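Long-range contact in malonyl CoA-acyl carrier protein transacylase (PDB 2QC3), which catalyses transfer of the malonyl group from malonyl-CoA to holo-acyl carrier protein, supplying malonyl-ACP for fatty acid biosynthesis: residues Gln61-His72 and Val93-Ile101. Numbering follows the deposited sequence.
With ACY (acetic acid), chain B.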
ATOM      1  N   GLN A  61      -1.671   5.967   7.043  1.00 26.88           N
ATOM      2  CA  GLN A  61      -1.713   4.526   6.885  1.00 27.43           C
ATOM      3  C   GLN A  61      -3.088   3.921   7.246  1.00 26.80           C
ATOM      4  O   GLN A  61      -3.692   3.219   6.431  1.00 27.65           O
ATOM      5  CB  GLN A  61      -0.566   3.883   7.680  1.00 25.42           C
ATOM      6  CG  GLN A  61       0.796   4.047   7.035  1.00 23.35           C
ATOM      7  CD  GLN A  61       1.845   3.139   7.640  1.00 22.81           C
ATOM      8  OE1 GLN A  61       1.652   1.931   7.737  1.00 22.74           O
ATOM      9  NE2 GLN A  61       2.971   3.717   8.035  1.00 21.82           N
ATOM     10  N   PRO A  62      -3.612   4.192   8.457  1.00 26.61           N
ATOM     11  CA  PRO A  62      -4.919   3.612   8.780  1.00 25.62           C
ATOM     12  C   PRO A  62      -6.041   4.261   7.971  1.00 24.86           C
ATOM     13  O   PRO A  62      -7.056   3.636   7.684  1.00 23.31           O
ATOM     14  CB  PRO A  62      -5.051   3.878  10.279  1.00 26.00           C
ATOM     15  CG  PRO A  62      -4.334   5.178  10.440  1.00 27.51           C
ATOM     16  CD  PRO A  62      -3.100   4.984   9.589  1.00 26.67           C
ATOM     17  N   LEU A  63      -5.842   5.522   7.608  1.00 25.29           N
ATOM     18  CA  LEU A  63      -6.827   6.265   6.834  1.00 26.14           C
ATOM     19  C   LEU A  63      -6.938   5.658   5.437  1.00 26.36           C
ATOM     20  O   LEU A  63      -8.040   5.441   4.927  1.00 25.98           O
ATOM     21  CB  LEU A  63      -6.407   7.735   6.752  1.00 27.56           C
ATOM     22  CG  LEU A  63      -7.419   8.770   6.251  1.00 32.31           C
ATOM     23  CD1 LEU A  63      -8.674   8.740   7.120  1.00 30.72           C
ATOM     24  CD2 LEU A  63      -6.772  10.153   6.289  1.00 32.06           C
ATOM     25  N   ILE A  64      -5.791   5.378   4.823  1.00 25.27           N
ATOM     26  CA  ILE A  64      -5.772   4.775   3.495  1.00 25.57           C
ATOM     27  C   ILE A  64      -6.407   3.388   3.518  1.00 25.59           C
ATOM     28  O   ILE A  64      -7.199   3.053   2.636  1.00 26.67           O
ATOM     29  CB  ILE A  64      -4.334   4.669   2.947  1.00 25.18           C
ATOM     30  CG1 ILE A  64      -3.801   6.071   2.645  1.00 25.35           C
ATOM     31  CG2 ILE A  64      -4.305   3.809   1.673  1.00 24.85           C
ATOM     32  CD1 ILE A  64      -2.319   6.109   2.339  1.00 26.10           C
ATOM     33  N   VAL A  65      -6.060   2.585   4.521  1.00 25.29           N
ATOM     34  CA  VAL A  65      -6.624   1.247   4.646  1.00 24.67           C
ATOM     35  C   VAL A  65      -8.129   1.361   4.884  1.00 26.07           C
ATOM     36  O   VAL A  65      -8.907   0.576   4.345  1.00 23.79           O
ATOM     37  CB  VAL A  65      -5.966   0.450   5.816  1.00 25.26           C
ATOM     38  CG1 VAL A  65      -6.748  -0.830   6.087  1.00 25.24           C
ATOM     39  CG2 VAL A  65      -4.524   0.098   5.460  1.00 20.91           C
ATOM     40  N   ALA A  66      -8.537   2.349   5.683  1.00 25.88           N
ATOM     41  CA  ALA A  66      -9.959   2.555   5.974  1.00 27.56           C
ATOM     42  C   ALA A  66     -10.741   2.877   4.692  1.00 26.99           C
ATOM     43  O   ALA A  66     -11.815   2.326   4.455  1.00 28.15           O
ATOM     44  CB  ALA A  66     -10.134   3.691   6.998  1.00 27.01           C
ATOM     45  N   ALA A  67     -10.198   3.770   3.874  1.00 26.43           N
ATOM     46  CA  ALA A  67     -10.842   4.152   2.621  1.00 27.43           C
ATOM     47  C   ALA A  67     -10.966   2.924   1.726  1.00 27.74           C
ATOM     48  O   ALA A  67     -12.014   2.678   1.117  1.00 27.66           O
ATOM     49  CB  ALA A  67     -10.022   5.220   1.917  1.00 24.93           C
ATOM     50  N   THR A  68      -9.888   2.150   1.659  1.00 26.93           N
ATOM     51  CA  THR A  68      -9.879   0.952   0.836  1.00 25.60           C
ATOM     52  C   THR A  68     -10.930  -0.066   1.234  1.00 25.05           C
ATOM     53  O   THR A  68     -11.653  -0.585   0.380  1.00 24.39           O
ATOM     54  CB  THR A  68      -8.495   0.260   0.837  1.00 23.87           C
ATOM     55  OG1 THR A  68      -7.561   1.085   0.137  1.00 24.17           O
ATOM     56  CG2 THR A  68      -8.568  -1.103   0.130  1.00 23.12           C
ATOM     57  N   LEU A  69     -11.022  -0.339   2.529  1.00 24.29           N
ATOM     58  CA  LEU A  69     -11.971  -1.322   3.009  1.00 25.59           C
ATOM     59  C   LEU A  69     -13.427  -0.868   2.957  1.00 25.87           C
ATOM     60  O   LEU A  69     -14.320  -1.698   2.819  1.00 26.82           O
ATOM     61  CB  LEU A  69     -11.566  -1.784   4.415  1.00 22.59           C
ATOM     62  CG  LEU A  69     -10.133  -2.356   4.415  1.00 24.15           C
ATOM     63  CD1 LEU A  69      -9.783  -2.939   5.784  1.00 21.26           C
ATOM     64  CD2 LEU A  69     -10.009  -3.429   3.325  1.00 21.22           C
ATOM     65  N   LEU A  70     -13.683   0.431   3.068  1.00 27.95           N
ATOM     66  CA  LEU A  70     -15.065   0.909   2.976  1.00 29.76           C
ATOM     67  C   LEU A  70     -15.583   0.505   1.598  1.00 30.29           C
ATOM     68  O   LEU A  70     -16.694  -0.014   1.463  1.00 31.03           O
ATOM     69  CB  LEU A  70     -15.138   2.431   3.106  1.00 29.11           C
ATOM     70  CG  LEU A  70     -15.020   3.053   4.495  1.00 30.24           C
ATOM     71  CD1 LEU A  70     -14.996   4.563   4.356  1.00 30.21           C
ATOM     72  CD2 LEU A  70     -16.192   2.610   5.369  1.00 31.17           C
ATOM     73  N   ALA A  71     -14.752   0.735   0.584  1.00 30.29           N
ATOM     74  CA  ALA A  71     -15.091   0.405  -0.793  1.00 31.80           C
ATOM     75  C   ALA A  71     -15.261  -1.097  -0.932  1.00 33.80           C
ATOM     76  O   ALA A  71     -16.202  -1.572  -1.573  1.00 33.65           O
ATOM     77  CB  ALA A  71     -14.000   0.899  -1.730  1.00 30.98           C
ATOM     78  N   HIS A  72     -14.340  -1.846  -0.337  1.00 34.45           N
ATOM     79  CA  HIS A  72     -14.411  -3.296  -0.390  1.00 36.58           C
ATOM     80  C   HIS A  72     -15.653  -3.793   0.333  1.00 38.37           C
ATOM     81  O   HIS A  72     -16.296  -4.750  -0.102  1.00 37.61           O
ATOM     82  CB  HIS A  72     -13.192  -3.934   0.263  1.00 34.67           C
ATOM     83  CG  HIS A  72     -13.366  -5.394   0.532  1.00 35.97           C
ATOM     84  ND1 HIS A  72     -13.417  -6.335  -0.475  1.00 35.43           N
ATOM     85  CD2 HIS A  72     -13.551  -6.072   1.690  1.00 35.44           C
ATOM     86  CE1 HIS A  72     -13.623  -7.529   0.051  1.00 34.84           C
ATOM     87  NE2 HIS A  72     -13.709  -7.397   1.363  1.00 36.91           N
ATOM     88  N   VAL A  93       1.744  -0.109   2.668  1.00 17.93           N
ATOM     89  CA  VAL A  93       0.699  -0.231   3.668  1.00 20.15           C
ATOM     90  C   VAL A  93      -0.569  -0.853   3.035  1.00 19.59           C
ATOM     91  O   VAL A  93      -1.377  -1.459   3.735  1.00 20.04           O
ATOM     92  CB  VAL A  93       0.351   1.123   4.311  1.00 20.80           C
ATOM     93  CG1 VAL A  93      -0.244   2.079   3.281  1.00 21.93           C
ATOM     94  CG2 VAL A  93      -0.619   0.882   5.461  1.00 20.45           C
ATOM     95  N   GLY A  94      -0.723  -0.726   1.716  1.00 19.77           N
ATOM     96  CA  GLY A  94      -1.870  -1.302   1.028  1.00 20.49           C
ATOM     97  C   GLY A  94      -1.972  -2.803   1.234  1.00 19.30           C
ATOM     98  O   GLY A  94      -3.041  -3.388   1.086  1.00 19.41           O
ATOM     99  N   GLU A  95      -0.865  -3.447   1.570  1.00 20.97           N
ATOM    100  CA  GLU A  95      -0.921  -4.888   1.808  1.00 21.74           C
ATOM    101  C   GLU A  95      -1.891  -5.266   2.929  1.00 21.42           C
ATOM    102  O   GLU A  95      -2.536  -6.311   2.866  1.00 22.16           O
ATOM    103  CB  GLU A  95       0.462  -5.441   2.135  1.00 23.22           C
ATOM    104  CG  GLU A  95       1.429  -5.391   0.968  1.00 25.85           C
ATOM    105  CD  GLU A  95       2.466  -6.480   1.049  1.00 25.08           C
ATOM    106  OE1 GLU A  95       2.514  -7.323   0.125  1.00 23.64           O
ATOM    107  OE2 GLU A  95       3.227  -6.499   2.042  1.00 24.20           O
ATOM    108  N   ILE A  96      -1.996  -4.428   3.957  1.00 21.20           N
ATOM    109  CA  ILE A  96      -2.901  -4.734   5.067  1.00 20.93           C
ATOM    110  C   ILE A  96      -4.339  -4.792   4.564  1.00 20.27           C
ATOM    111  O   ILE A  96      -5.106  -5.675   4.950  1.00 19.57           O
ATOM    112  CB  ILE A  96      -2.775  -3.689   6.213  1.00 20.47           C
ATOM    113  CG1 ILE A  96      -1.416  -3.855   6.912  1.00 23.00           C
ATOM    114  CG2 ILE A  96      -3.896  -3.877   7.218  1.00 19.67           C
ATOM    115  CD1 ILE A  96      -1.122  -2.804   7.978  1.00 22.81           C
ATOM    116  N   ALA A  97      -4.695  -3.847   3.698  1.00 20.25           N
ATOM    117  CA  ALA A  97      -6.030  -3.806   3.115  1.00 20.38           C
ATOM    118  C   ALA A  97      -6.190  -5.022   2.199  1.00 18.79           C
ATOM    119  O   ALA A  97      -7.238  -5.675   2.194  1.00 18.69           O
ATOM    120  CB  ALA A  97      -6.216  -2.509   2.323  1.00 20.34           C
ATOM    121  N   ALA A  98      -5.146  -5.328   1.434  1.00 18.74           N
ATOM    122  CA  ALA A  98      -5.169  -6.484   0.533  1.00 20.01           C
ATOM    123  C   ALA A  98      -5.420  -7.762   1.329  1.00 20.87           C
ATOM    124  O   ALA A  98      -6.152  -8.652   0.884  1.00 20.85           O
ATOM    125  CB  ALA A  98      -3.850  -6.598  -0.221  1.00 18.12           C
ATOM    126  N   TYR A  99      -4.805  -7.854   2.506  1.00 20.47           N
ATOM    127  CA  TYR A  99      -4.975  -9.023   3.361  1.00 20.93           C
ATOM    128  C   TYR A  99      -6.428  -9.165   3.789  1.00 22.53           C
ATOM    129  O   TYR A  99      -6.977 -10.268   3.796  1.00 22.02           O
ATOM    130  CB  TYR A  99      -4.078  -8.914   4.598  1.00 22.48           C
ATOM    131  CG  TYR A  99      -2.674  -9.408   4.376  1.00 21.68           C
ATOM    132  CD1 TYR A  99      -2.019  -9.180   3.168  1.00 22.05           C
ATOM    133  CD2 TYR A  99      -1.989 -10.095   5.381  1.00 24.05           C
ATOM    134  CE1 TYR A  99      -0.724  -9.619   2.960  1.00 20.41           C
ATOM    135  CE2 TYR A  99      -0.682 -10.539   5.184  1.00 22.50           C
ATOM    136  CZ  TYR A  99      -0.060 -10.299   3.972  1.00 20.63           C
ATOM    137  OH  TYR A  99       1.224 -10.734   3.754  1.00 19.92           O
ATOM    138  N   ALA A 100      -7.049  -8.048   4.152  1.00 22.42           N
ATOM    139  CA  ALA A 100      -8.444  -8.065   4.565  1.00 23.15           C
ATOM    140  C   ALA A 100      -9.319  -8.420   3.363  1.00 23.28           C
ATOM    141  O   ALA A 100     -10.283  -9.172   3.484  1.00 24.16           O
ATOM    142  CB  ALA A 100      -8.847  -6.703   5.130  1.00 24.65           C
ATOM    143  N   ILE A 101      -8.980  -7.881   2.197  1.00 22.44           N
ATOM    144  CA  ILE A 101      -9.756  -8.176   1.004  1.00 22.66           C
ATOM    145  C   ILE A 101      -9.683  -9.675   0.725  1.00 22.45           C
ATOM    146  O   ILE A 101     -10.691 -10.301   0.409  1.00 21.64           O
ATOM    147  CB  ILE A 101      -9.239  -7.364  -0.205  1.00 20.47           C
ATOM    148  CG1 ILE A 101      -9.631  -5.891  -0.024  1.00 21.80           C
ATOM    149  CG2 ILE A 101      -9.809  -7.924  -1.514  1.00 21.16           C
ATOM    150  CD1 ILE A 101      -8.949  -4.927  -1.000  1.00 22.49           C
TER
HETATM  151  C   ACY B 500       4.288   2.407   3.373  1.00 61.08           C
HETATM  152  O   ACY B 500       4.844   1.573   4.063  1.00 57.24           O
HETATM  153  OXT ACY B 500       2.958   2.357   3.177  1.00 62.96           O
HETATM  154  CH3 ACY B 500       5.082   3.507   2.724  1.00 58.45           C
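Gln-61 lies across Val-93, and its side chain can be followed atom by atom along that contact. CB and CG both pack on methyl CG2 of Val-93; CD continues past the same methyl, and OE1 ends 3.4 Å from Val-93 CG2. The first torsion, with CG opposite the carbonyl carbon (chi1 -75°), and the extended chain beyond it bring the amide to Val-93. The amide's polar atoms are engaged elsewhere, OE1 by Arg-117 and NE2 by Thr-57.

From here segments 61-72 and 94-101 run in the same general direction, their axes 8.9 Å apart at closest approach and crossing at -30°. The backbones come close where Val-65 faces Ala-97, CA atoms 5.3 Å apart, consistent with the small side chain of Ala-97. Val-65 divides its branches, CG2 going to Val-93 and Ile-96, CG1 to Ala-97. One turn later, Thr-68 CG2 stands 3.5 Å from Ala-97 CB and also meets Ile-101 CD1, while OG1 hydrogen-bonds to the carbonyl O of Pro-270. Both methyls of Leu-69 reach CB of Ala-100. At the far end, Ile-101 CG1 sits over one face of the His-72 ring, 4.0 Å from its centroid and 22° off the normal, a CH-pi contact displaced toward the rim.

Ser-92, the probable nucleophile, directly precedes Val-93, and Gly-94 fits the GxSxG pattern of a nucleophile elbow. Val-93 N donates to OXT of an acetic acid molecule, probably from the crystallisation liquor, at 2.8 Å; Arg-117 hydrogen-bonds to it too. No hydrogen bond joins the two segments, so their direct cohesion is apolar packing and the CH-pi contact, while Gln-61 OE1 and Thr-68 OG1 link helix 57-77 outward and the NE2 bond stays within it.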